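Long-range contacts in superoxide reductase (Giardia intestinalis, PDB 4D7P), which probably reduces superoxide to hydrogen peroxide at a mononuclear iron centre carried on an all-beta scaffold: residues Thr37-Ala42 against Glu77-Phe82; His46-Ile51 against Ala95-Asn100; Glu17-Glu22 against Gly103-Tyr108. All coordinates share one frame; numbering follows the deposited sequence.

In the fold
The three contacts converge on one iron ion, with centres about 8 to 10 Å apart: 9 Å between interactions 1 and 2, 10 Å between 1 and 3, and 8 Å between 2 and 3. Along the chain the segments run 17-22, 37-42, 46-51, 77-82, 95-100 and 103-108, so interaction 3 spans the other two, and interactions 1 and 2 alternate. Interaction 2 lies in the four-stranded antiparallel sheet, whose strand 103-110 enters interaction 3, while interactions 1 and 3 reach the three-stranded sheet through strands 79-83 and 21-26. Ligands distant in sequence thereby gather at one end of a beta-sandwich, where H19, H40, H46, C99 and H102 bind the metal.

Interaction 1: Thr37-Ala42 against Glu77-Phe82; sequences TVMHPA and EPVASF. With FE (Fe (III) ion), chain B.
M39 drapes its side chain over the E77-V79 turn and makes the largest share of this contact. Its CG lies 3.4 Å from OE1 of E77, its SD rests 3.9 Å from CG of P78, and the methyl CE reaches CG1 of V79 at 4.0 Å. CG stands anti to the backbone N (chi1 -173°), after which bends at chi2 and chi3 fold the thioether past the proline ring, the two side chains running in opposite directions. P78 CG also meets CB of H40, at 4.0 Å, and the CB of A42 closes against the backbone of E77.

P78 sits at the centre of an inverse gamma turn that leads into strand 79-83. The backbones of H40 and P78 both hydrogen-bond to C34 at the end of strand 29-34, which ties loop and turn to the same sheet. E77 continues outward to the second subunit, where its OE2 meets N28 of that chain.

Beyond H40 CB the imidazole leads away from the turn, and its NE2 binds the iron at 2.2 Å. ND1 donates to the O of P41 at 2.6 Å, on an in-plane lone pair, while CD of P41 sits over one ring face, toward its rim. This short, bent bond and the metal together restrain the ring's rotation, and the bond may polarise the imidazole, making NE2 a stronger electron donor to the metal.

Interaction 2: His46-Ile51 against Ala95-Asn100; sequences HYIGTI and AVAYCN. With FE (Fe (III) ion), chain B.
Y98 and N100 meet Y47 and T50 where strands 48-51 and 95-99 run antiparallel in the four-stranded sheet of the sandwich. I48 with C99 and I51 with A97 form non-hydrogen-bonded pairs; between them G49 and T50 share the single partner Y98, an extra residue that makes a classic beta bulge. There G49 N donates to Y98 O at 2.8 Å, and Y98 N to T50 O.

The Y98 side chain leaves on the same face as T50, whose OG1 touches its CB at 3.5 Å. Its hydroxyl shares a water with Y47 OH and is also bonded to the backbone N of E65 in the third subunit, so this corner belongs to the assembly as well.

N100, just past the strand end, grips Y47 twice. Its OD1 accepts from Y47 N at 2.9 Å, with the donor above the amide plane, and its own N donates to Y47 O at 3.0 Å. CG, set between backbone N and carbonyl carbon (chi1 68°), lies over the tyrosine ring, 3.6 Å from CE2, and the carboxamide plane is 8° from that of the ring. ND2 is held by the O of K45.

Beside these bonds two iron ligands meet: C99 SG binds the metal at 2.4 Å and lies at the edge of the H46 ring, 3.2 Å from NE2.

Interaction 3: Glu17-Glu22 against Gly103-Tyr108; sequences EKHVPE and GCWENY. With FE (Fe (III) ion), chain B.
H19 and W105 form the aromatic part of this contact. The imidazole and the five-membered ring of the indole make an offset stack, with planes 11° apart and centroids separated by 4.4 Å. The overlap is shifted toward the root of the histidine: its CB stands almost directly above the five-membered ring, 3.4 Å from the centroid, in a close CH-pi contact. Indole NE1 lies over one face of the imidazole, but its hydrogen bond goes to the backbone O of H102, itself an iron ligand, a bond consistent with keeping the indole in its stacked position.

Metal binding accounts for the other end of the histidine. NE2 of H19 coordinates the iron at 2.0 Å. E17 approaches the same ion with OE2 at 2.9 Å, too long for a full bond, from the side of the iron opposite to C99 SG. That is the position where the corresponding glutamate closes the sixth site in oxidised members of the family.

Van der Waals contacts continue along 103-108. The two methyls of V20 divide the work: CG2 meets CE3 of W105 at 4.0 Å, and CG1 touches CB of N107. CD of P21 packs against the carbonyl O of W105 at 3.3 Å.

One hydrogen bond crosses the interface. ND2 of N107 donates to the O of P21 at 3.1 Å, nearly straight at 166°; the acceptor lies in the plane of the amide, whereas the donor stands above the carbonyl plane.

Within this chain, strand 103-110 is outermost in the four-stranded sheet and pairs with strand 90-99 through W105-A97 and N107-A95. Strand 21-26 is outermost, again within this chain, in the three-stranded sheet, joined to strand 29-34 through E22 and R33, while P21 packs against A95 and A97 of one sheet and I32 and C34 of the other.

Interaction 1: Thr37-Ala42 against Glu77-Phe82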
loop_
_atom_site.group_PDB
_atom_site.type_symbol
_atom_site.label_atom_id
_atom_site.label_comp_id
_atom_site.label_asym_id
_atom_site.label_seq_id
_atom_site.Cartn_x
_atom_site.Cartn_y
_atom_site.Cartn_z
ATOM N N THR A 37 -9.515 -21.994 9.363
ATOM C CA THR A 37 -8.976 -23.114 10.130
ATOM C C THR A 37 -7.495 -23.342 9.822
ATOM O O THR A 37 -6.689 -23.555 10.730
ATOM C CB THR A 37 -9.774 -24.408 9.849
ATOM O OG1 THR A 37 -11.173 -24.154 10.040
ATOM C CG2 THR A 37 -9.325 -25.552 10.772
ATOM N N VAL A 38 -7.138 -23.288 8.542
ATOM C CA VAL A 38 -5.740 -23.421 8.138
ATOM C C VAL A 38 -5.156 -22.087 7.666
ATOM O O VAL A 38 -5.734 -21.410 6.811
ATOM C CB VAL A 38 -5.575 -24.446 7.011
ATOM C CG1 VAL A 38 -4.112 -24.813 6.860
ATOM C CG2 VAL A 38 -6.422 -25.677 7.287
ATOM N N MET A 39 -4.013 -21.703 8.220
ATOM C CA MET A 39 -3.367 -20.474 7.790
ATOM C C MET A 39 -2.650 -20.694 6.470
ATOM O O MET A 39 -1.833 -21.605 6.350
ATOM C CB MET A 39 -2.385 -19.983 8.841
ATOM C CG MET A 39 -1.817 -18.613 8.527
ATOM S SD MET A 39 -2.975 -17.247 8.839
ATOM C CE MET A 39 -3.221 -17.395 10.609
ATOM N N HIS A 40 -2.958 -19.862 5.480
ATOM C CA HIS A 40 -2.299 -19.932 4.172
ATOM C C HIS A 40 -0.793 -19.766 4.314
ATOM O O HIS A 40 -0.343 -19.080 5.220
ATOM C CB HIS A 40 -2.866 -18.853 3.252
ATOM C CG HIS A 40 -2.273 -18.841 1.876
ATOM N ND1 HIS A 40 -1.058 -18.254 1.590
ATOM C CD2 HIS A 40 -2.751 -19.314 0.698
ATOM C CE1 HIS A 40 -0.812 -18.370 0.297
ATOM N NE2 HIS A 40 -1.826 -19.007 -0.266
ATOM N N PRO A 41 -0.010 -20.418 3.438
ATOM C CA PRO A 41 1.442 -20.227 3.475
ATOM C C PRO A 41 1.904 -18.771 3.386
ATOM O O PRO A 41 1.217 -17.874 2.869
ATOM C CB PRO A 41 1.925 -21.024 2.255
ATOM C CG PRO A 41 0.946 -22.143 2.169
ATOM C CD PRO A 41 -0.388 -21.534 2.552
ATOM N N ALA A 42 3.098 -18.559 3.921
ATOM C CA ALA A 42 3.731 -17.255 3.969
ATOM C C ALA A 42 5.212 -17.429 3.668
ATOM O O ALA A 42 6.040 -17.610 4.573
ATOM C CB ALA A 42 3.523 -16.606 5.329
ATOM N N GLU A 77 2.189 -13.477 8.333
ATOM C CA GLU A 77 1.100 -14.366 7.935
ATOM C C GLU A 77 -0.114 -13.544 7.551
ATOM O O GLU A 77 -0.212 -12.397 7.969
ATOM C CB GLU A 77 0.772 -15.319 9.080
ATOM C CG GLU A 77 1.993 -16.086 9.538
ATOM C CD GLU A 77 1.632 -17.220 10.455
ATOM O OE1 GLU A 77 1.218 -18.275 9.942
ATOM O OE2 GLU A 77 1.761 -17.057 11.682
ATOM N N PRO A 78 -1.025 -14.111 6.738
ATOM C CA PRO A 78 -2.166 -13.329 6.225
ATOM C C PRO A 78 -3.281 -13.143 7.243
ATOM O O PRO A 78 -4.298 -13.845 7.219
ATOM C CB PRO A 78 -2.661 -14.159 5.033
ATOM C CG PRO A 78 -2.237 -15.573 5.375
ATOM C CD PRO A 78 -0.885 -15.401 6.033
ATOM N N VAL A 79 -3.067 -12.179 8.134
ATOM C CA VAL A 79 -4.095 -11.671 9.018
ATOM C C VAL A 79 -4.247 -10.171 8.801
ATOM O O VAL A 79 -3.361 -9.516 8.226
ATOM C CB VAL A 79 -3.749 -11.932 10.493
ATOM C CG1 VAL A 79 -3.529 -13.421 10.721
ATOM C CG2 VAL A 79 -2.499 -11.181 10.875
ATOM N N ALA A 80 -5.360 -9.627 9.269
ATOM C CA ALA A 80 -5.553 -8.188 9.260
ATOM C C ALA A 80 -6.651 -7.786 10.229
ATOM O O ALA A 80 -7.461 -8.616 10.643
ATOM C CB ALA A 80 -5.893 -7.689 7.828
ATOM N N SER A 81 -6.679 -6.510 10.604
ATOM C CA SER A 81 -7.889 -5.997 11.226
ATOM C C SER A 81 -8.190 -4.566 10.803
ATOM O O SER A 81 -7.302 -3.800 10.428
ATOM C CB SER A 81 -7.817 -6.111 12.757
ATOM O OG SER A 81 -6.629 -5.562 13.289
ATOM N N PHE A 82 -9.475 -4.246 10.836
ATOM C CA PHE A 82 -9.980 -2.938 10.475
ATOM C C PHE A 82 -10.950 -2.495 11.529
ATOM O O PHE A 82 -11.430 -3.301 12.328
ATOM C CB PHE A 82 -10.673 -2.978 9.128
ATOM C CG PHE A 82 -9.786 -3.423 8.012
ATOM C CD1 PHE A 82 -9.487 -4.761 7.838
ATOM C CD2 PHE A 82 -9.240 -2.497 7.134
ATOM C CE1 PHE A 82 -8.669 -5.176 6.803
ATOM C CE2 PHE A 82 -8.429 -2.907 6.101
ATOM C CZ PHE A 82 -8.138 -4.253 5.939
HETATM FE FE FE B . -1.995 -19.603 -2.405
#

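Interaction 2: His46-Ile51 against Ala95-Asn100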
loop_
_atom_site.group_PDB
_atom_site.type_symbol
_atom_site.label_atom_id
_atom_site.label_comp_id
_atom_site.label_asym_id
_atom_site.label_seq_id
_atom_site.Cartn_x
_atom_site.Cartn_y
_atom_site.Cartn_z
ATOM N N HIS A 46 5.476 -17.955 -2.235
ATOM C CA HIS A 46 4.032 -18.190 -2.126
ATOM C C HIS A 46 3.463 -17.419 -0.942
ATOM O O HIS A 46 3.808 -17.688 0.218
ATOM C CB HIS A 46 3.714 -19.683 -1.979
ATOM C CG HIS A 46 2.243 -19.996 -2.020
ATOM N ND1 HIS A 46 1.715 -21.161 -1.508
ATOM C CD2 HIS A 46 1.195 -19.290 -2.509
ATOM C CE1 HIS A 46 0.404 -21.168 -1.693
ATOM N NE2 HIS A 46 0.061 -20.041 -2.290
ATOM N N TYR A 47 2.593 -16.460 -1.231
ATOM C CA TYR A 47 2.140 -15.542 -0.197
ATOM C C TYR A 47 0.786 -14.929 -0.517
ATOM O O TYR A 47 0.411 -14.802 -1.681
ATOM C CB TYR A 47 3.176 -14.434 -0.005
ATOM C CG TYR A 47 3.543 -13.680 -1.289
ATOM C CD1 TYR A 47 2.837 -12.551 -1.670
ATOM C CD2 TYR A 47 4.601 -14.092 -2.097
ATOM C CE1 TYR A 47 3.161 -11.852 -2.816
ATOM C CE2 TYR A 47 4.941 -13.384 -3.272
ATOM C CZ TYR A 47 4.203 -12.259 -3.612
ATOM O OH TYR A 47 4.494 -11.523 -4.749
ATOM N N ILE A 48 0.041 -14.576 0.523
ATOM C CA ILE A 48 -1.058 -13.650 0.351
ATOM C C ILE A 48 -0.479 -12.280 0.657
ATOM O O ILE A 48 -0.014 -12.006 1.772
ATOM C CB ILE A 48 -2.263 -13.980 1.243
ATOM C CG1 ILE A 48 -3.033 -15.151 0.625
ATOM C CG2 ILE A 48 -3.186 -12.768 1.382
ATOM C CD1 ILE A 48 -4.063 -15.757 1.572
ATOM N N GLY A 49 -0.455 -11.446 -0.373
ATOM C CA GLY A 49 0.235 -10.177 -0.314
ATOM C C GLY A 49 -0.628 -9.074 0.242
ATOM O O GLY A 49 -0.122 -8.161 0.911
ATOM N N THR A 50 -1.930 -9.130 -0.035
ATOM C CA THR A 50 -2.825 -8.098 0.482
ATOM C C THR A 50 -4.123 -8.678 0.985
ATOM O O THR A 50 -4.606 -9.685 0.479
ATOM C CB THR A 50 -3.191 -7.007 -0.581
ATOM O OG1 THR A 50 -3.846 -7.624 -1.703
ATOM C CG2 THR A 50 -1.953 -6.225 -1.046
ATOM N N ILE A 51 -4.684 -8.015 1.984
ATOM C CA ILE A 51 -6.014 -8.313 2.463
ATOM C C ILE A 51 -6.719 -6.974 2.443
ATOM O O ILE A 51 -6.315 -6.046 3.156
ATOM C CB ILE A 51 -6.006 -8.921 3.871
ATOM C CG1 ILE A 51 -5.356 -10.311 3.867
ATOM C CG2 ILE A 51 -7.410 -8.986 4.427
ATOM C CD1 ILE A 51 -5.064 -10.831 5.266
ATOM N N ALA A 95 -14.402 -8.831 2.086
ATOM C CA ALA A 95 -12.964 -8.999 2.280
ATOM C C ALA A 95 -12.384 -9.662 1.043
ATOM O O ALA A 95 -13.008 -10.552 0.465
ATOM C CB ALA A 95 -12.669 -9.835 3.545
ATOM N N VAL A 96 -11.202 -9.227 0.622
ATOM C CA VAL A 96 -10.573 -9.809 -0.562
ATOM C C VAL A 96 -9.087 -10.078 -0.341
ATOM O O VAL A 96 -8.310 -9.154 -0.085
ATOM C CB VAL A 96 -10.733 -8.902 -1.805
ATOM C CG1 VAL A 96 -9.962 -9.478 -2.959
ATOM C CG2 VAL A 96 -12.212 -8.772 -2.188
ATOM N N ALA A 97 -8.702 -11.350 -0.420
ATOM C CA ALA A 97 -7.311 -11.746 -0.228
ATOM C C ALA A 97 -6.674 -12.069 -1.567
ATOM O O ALA A 97 -7.292 -12.724 -2.400
ATOM C CB ALA A 97 -7.219 -12.946 0.713
ATOM N N TYR A 98 -5.443 -11.603 -1.770
ATOM C CA TYR A 98 -4.707 -11.850 -3.009
ATOM C C TYR A 98 -3.500 -12.743 -2.756
ATOM O O TYR A 98 -2.597 -12.375 -2.004
ATOM C CB TYR A 98 -4.238 -10.530 -3.656
ATOM C CG TYR A 98 -3.060 -10.722 -4.599
ATOM C CD1 TYR A 98 -3.224 -11.372 -5.820
ATOM C CD2 TYR A 98 -1.780 -10.274 -4.261
ATOM C CE1 TYR A 98 -2.151 -11.579 -6.683
ATOM C CE2 TYR A 98 -0.699 -10.470 -5.126
ATOM C CZ TYR A 98 -0.896 -11.131 -6.335
ATOM O OH TYR A 98 0.157 -11.347 -7.208
ATOM N N CYS A 99 -3.484 -13.907 -3.391
ATOM C CA CYS A 99 -2.339 -14.803 -3.331
ATOM C C CYS A 99 -1.619 -14.765 -4.668
ATOM O O CYS A 99 -2.260 -14.815 -5.720
ATOM C CB CYS A 99 -2.776 -16.225 -3.003
ATOM S SG CYS A 99 -1.506 -17.472 -3.327
ATOM N N ASN A 100 -0.293 -14.674 -4.640
ATOM C CA ASN A 100 0.444 -14.514 -5.891
ATOM C C ASN A 100 0.241 -15.718 -6.797
ATOM O O ASN A 100 0.107 -15.574 -8.006
ATOM C CB ASN A 100 1.936 -14.292 -5.634
ATOM C CG ASN A 100 2.619 -15.523 -5.060
ATOM O OD1 ASN A 100 2.136 -16.123 -4.097
ATOM N ND2 ASN A 100 3.741 -15.909 -5.652
HETATM FE FE FE B . -1.995 -19.603 -2.405
HETATM O O HOH W 1 2.252 -10.327 -6.270
HETATM O O HOH W 2 -6.427 -8.128 -1.943
#

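Interaction 3: Glu17-Glu22 against Gly103-Tyr108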
loop_
_atom_site.group_PDB
_atom_site.type_symbol
_atom_site.label_atom_id
_atom_site.label_comp_id
_atom_site.label_asym_id
_atom_site.label_seq_id
_atom_site.Cartn_x
_atom_site.Cartn_y
_atom_site.Cartn_z
ATOM N N GLU A 17 -5.787 -26.454 0.921
ATOM C CA GLU A 17 -5.200 -25.141 1.222
ATOM C C GLU A 17 -6.288 -24.059 1.149
ATOM O O GLU A 17 -7.148 -24.095 0.259
ATOM C CB GLU A 17 -4.048 -24.838 0.250
ATOM C CG GLU A 17 -3.373 -23.481 0.431
ATOM C CD GLU A 17 -2.303 -23.211 -0.624
ATOM O OE1 GLU A 17 -1.305 -23.962 -0.676
ATOM O OE2 GLU A 17 -2.460 -22.244 -1.405
ATOM N N LYS A 18 -6.264 -23.108 2.085
ATOM C CA LYS A 18 -7.359 -22.147 2.198
ATOM C C LYS A 18 -6.904 -20.706 1.972
ATOM O O LYS A 18 -5.908 -20.245 2.536
ATOM C CB LYS A 18 -8.042 -22.272 3.566
ATOM C CG LYS A 18 -8.414 -23.701 3.967
ATOM C CD LYS A 18 -9.466 -24.327 3.044
ATOM C CE LYS A 18 -9.846 -25.735 3.518
ATOM N NZ LYS A 18 -10.909 -26.378 2.690
ATOM N N HIS A 19 -7.654 -20.003 1.134
ATOM C CA HIS A 19 -7.353 -18.622 0.784
ATOM C C HIS A 19 -8.457 -17.679 1.313
ATOM O O HIS A 19 -8.250 -16.475 1.432
ATOM C CB HIS A 19 -7.219 -18.455 -0.741
ATOM C CG HIS A 19 -5.977 -19.049 -1.349
ATOM N ND1 HIS A 19 -5.907 -20.360 -1.769
ATOM C CD2 HIS A 19 -4.792 -18.486 -1.694
ATOM C CE1 HIS A 19 -4.717 -20.591 -2.301
ATOM N NE2 HIS A 19 -4.024 -19.467 -2.281
ATOM N N VAL A 20 -9.633 -18.218 1.622
ATOM C CA VAL A 20 -10.780 -17.349 1.883
ATOM C C VAL A 20 -10.648 -16.557 3.178
ATOM O O VAL A 20 -10.505 -17.139 4.245
ATOM C CB VAL A 20 -12.070 -18.150 1.919
ATOM C CG1 VAL A 20 -13.252 -17.218 2.213
ATOM C CG2 VAL A 20 -12.252 -18.876 0.595
ATOM N N PRO A 21 -10.698 -15.217 3.088
ATOM C CA PRO A 21 -10.512 -14.391 4.288
ATOM C C PRO A 21 -11.672 -14.490 5.288
ATOM O O PRO A 21 -12.709 -13.847 5.095
ATOM C CB PRO A 21 -10.394 -12.966 3.719
ATOM C CG PRO A 21 -11.114 -13.017 2.412
ATOM C CD PRO A 21 -10.879 -14.402 1.870
ATOM N N GLU A 22 -11.496 -15.290 6.341
ATOM C CA GLU A 22 -12.456 -15.329 7.447
ATOM C C GLU A 22 -12.627 -13.940 8.048
ATOM O O GLU A 22 -11.648 -13.252 8.306
ATOM C CB GLU A 22 -12.006 -16.307 8.540
ATOM C CG GLU A 22 -13.059 -16.553 9.634
ATOM C CD GLU A 22 -12.493 -17.233 10.891
ATOM O OE1 GLU A 22 -11.518 -16.706 11.476
ATOM O OE2 GLU A 22 -13.038 -18.282 11.308
ATOM N N GLY A 103 -4.373 -16.202 -7.045
ATOM C CA GLY A 103 -5.321 -15.153 -7.368
ATOM C C GLY A 103 -6.129 -14.652 -6.189
ATOM O O GLY A 103 -5.750 -14.859 -5.030
ATOM N N CYS A 104 -7.248 -13.991 -6.488
ATOM C CA CYS A 104 -8.058 -13.316 -5.468
ATOM C C CYS A 104 -9.151 -14.203 -4.906
ATOM O O CYS A 104 -9.755 -14.981 -5.632
ATOM C CB CYS A 104 -8.689 -12.042 -6.042
ATOM S SG CYS A 104 -7.474 -10.757 -6.492
ATOM N N TRP A 105 -9.403 -14.083 -3.607
ATOM C CA TRP A 105 -10.463 -14.854 -2.962
ATOM C C TRP A 105 -11.270 -13.939 -2.073
ATOM O O TRP A 105 -10.715 -13.242 -1.226
ATOM C CB TRP A 105 -9.874 -16.006 -2.160
ATOM C CG TRP A 105 -9.175 -16.994 -3.018
ATOM C CD1 TRP A 105 -7.939 -16.859 -3.592
ATOM C CD2 TRP A 105 -9.662 -18.277 -3.412
ATOM N NE1 TRP A 105 -7.631 -17.984 -4.321
ATOM C CE2 TRP A 105 -8.674 -18.871 -4.228
ATOM C CE3 TRP A 105 -10.840 -18.987 -3.151
ATOM C CZ2 TRP A 105 -8.829 -20.140 -4.793
ATOM C CZ3 TRP A 105 -10.994 -20.247 -3.712
ATOM C CH2 TRP A 105 -9.993 -20.811 -4.522
ATOM N N GLU A 106 -12.578 -13.908 -2.271
ATOM C CA GLU A 106 -13.372 -12.969 -1.511
ATOM C C GLU A 106 -14.347 -13.642 -0.556
ATOM O O GLU A 106 -14.572 -14.848 -0.600
ATOM C CB GLU A 106 -14.116 -12.020 -2.447
ATOM C CG GLU A 106 -15.061 -12.680 -3.408
ATOM C CD GLU A 106 -15.592 -11.708 -4.444
ATOM O OE1 GLU A 106 -15.018 -10.604 -4.580
ATOM O OE2 GLU A 106 -16.585 -12.049 -5.123
ATOM N N ASN A 107 -14.900 -12.836 0.336
ATOM C CA ASN A 107 -15.858 -13.306 1.316
ATOM C C ASN A 107 -16.762 -12.146 1.666
ATOM O O ASN A 107 -16.289 -11.075 2.038
ATOM C CB ASN A 107 -15.157 -13.853 2.563
ATOM C CG ASN A 107 -16.134 -14.457 3.559
ATOM O OD1 ASN A 107 -17.310 -14.646 3.247
ATOM N ND2 ASN A 107 -15.654 -14.764 4.758
ATOM N N TYR A 108 -18.064 -12.351 1.516
ATOM C CA TYR A 108 -19.026 -11.293 1.777
ATOM C C TYR A 108 -19.741 -11.553 3.079
ATOM O O TYR A 108 -20.147 -12.684 3.351
ATOM C CB TYR A 108 -20.048 -11.181 0.647
ATOM C CG TYR A 108 -21.055 -10.065 0.842
ATOM C CD1 TYR A 108 -20.677 -8.735 0.705
ATOM C CD2 TYR A 108 -22.385 -10.340 1.150
ATOM C CE1 TYR A 108 -21.592 -7.704 0.871
ATOM C CE2 TYR A 108 -23.308 -9.317 1.317
ATOM C CZ TYR A 108 -22.906 -8.001 1.178
ATOM O OH TYR A 108 -23.812 -6.974 1.344
HETATM FE FE FE B . -1.995 -19.603 -2.405
#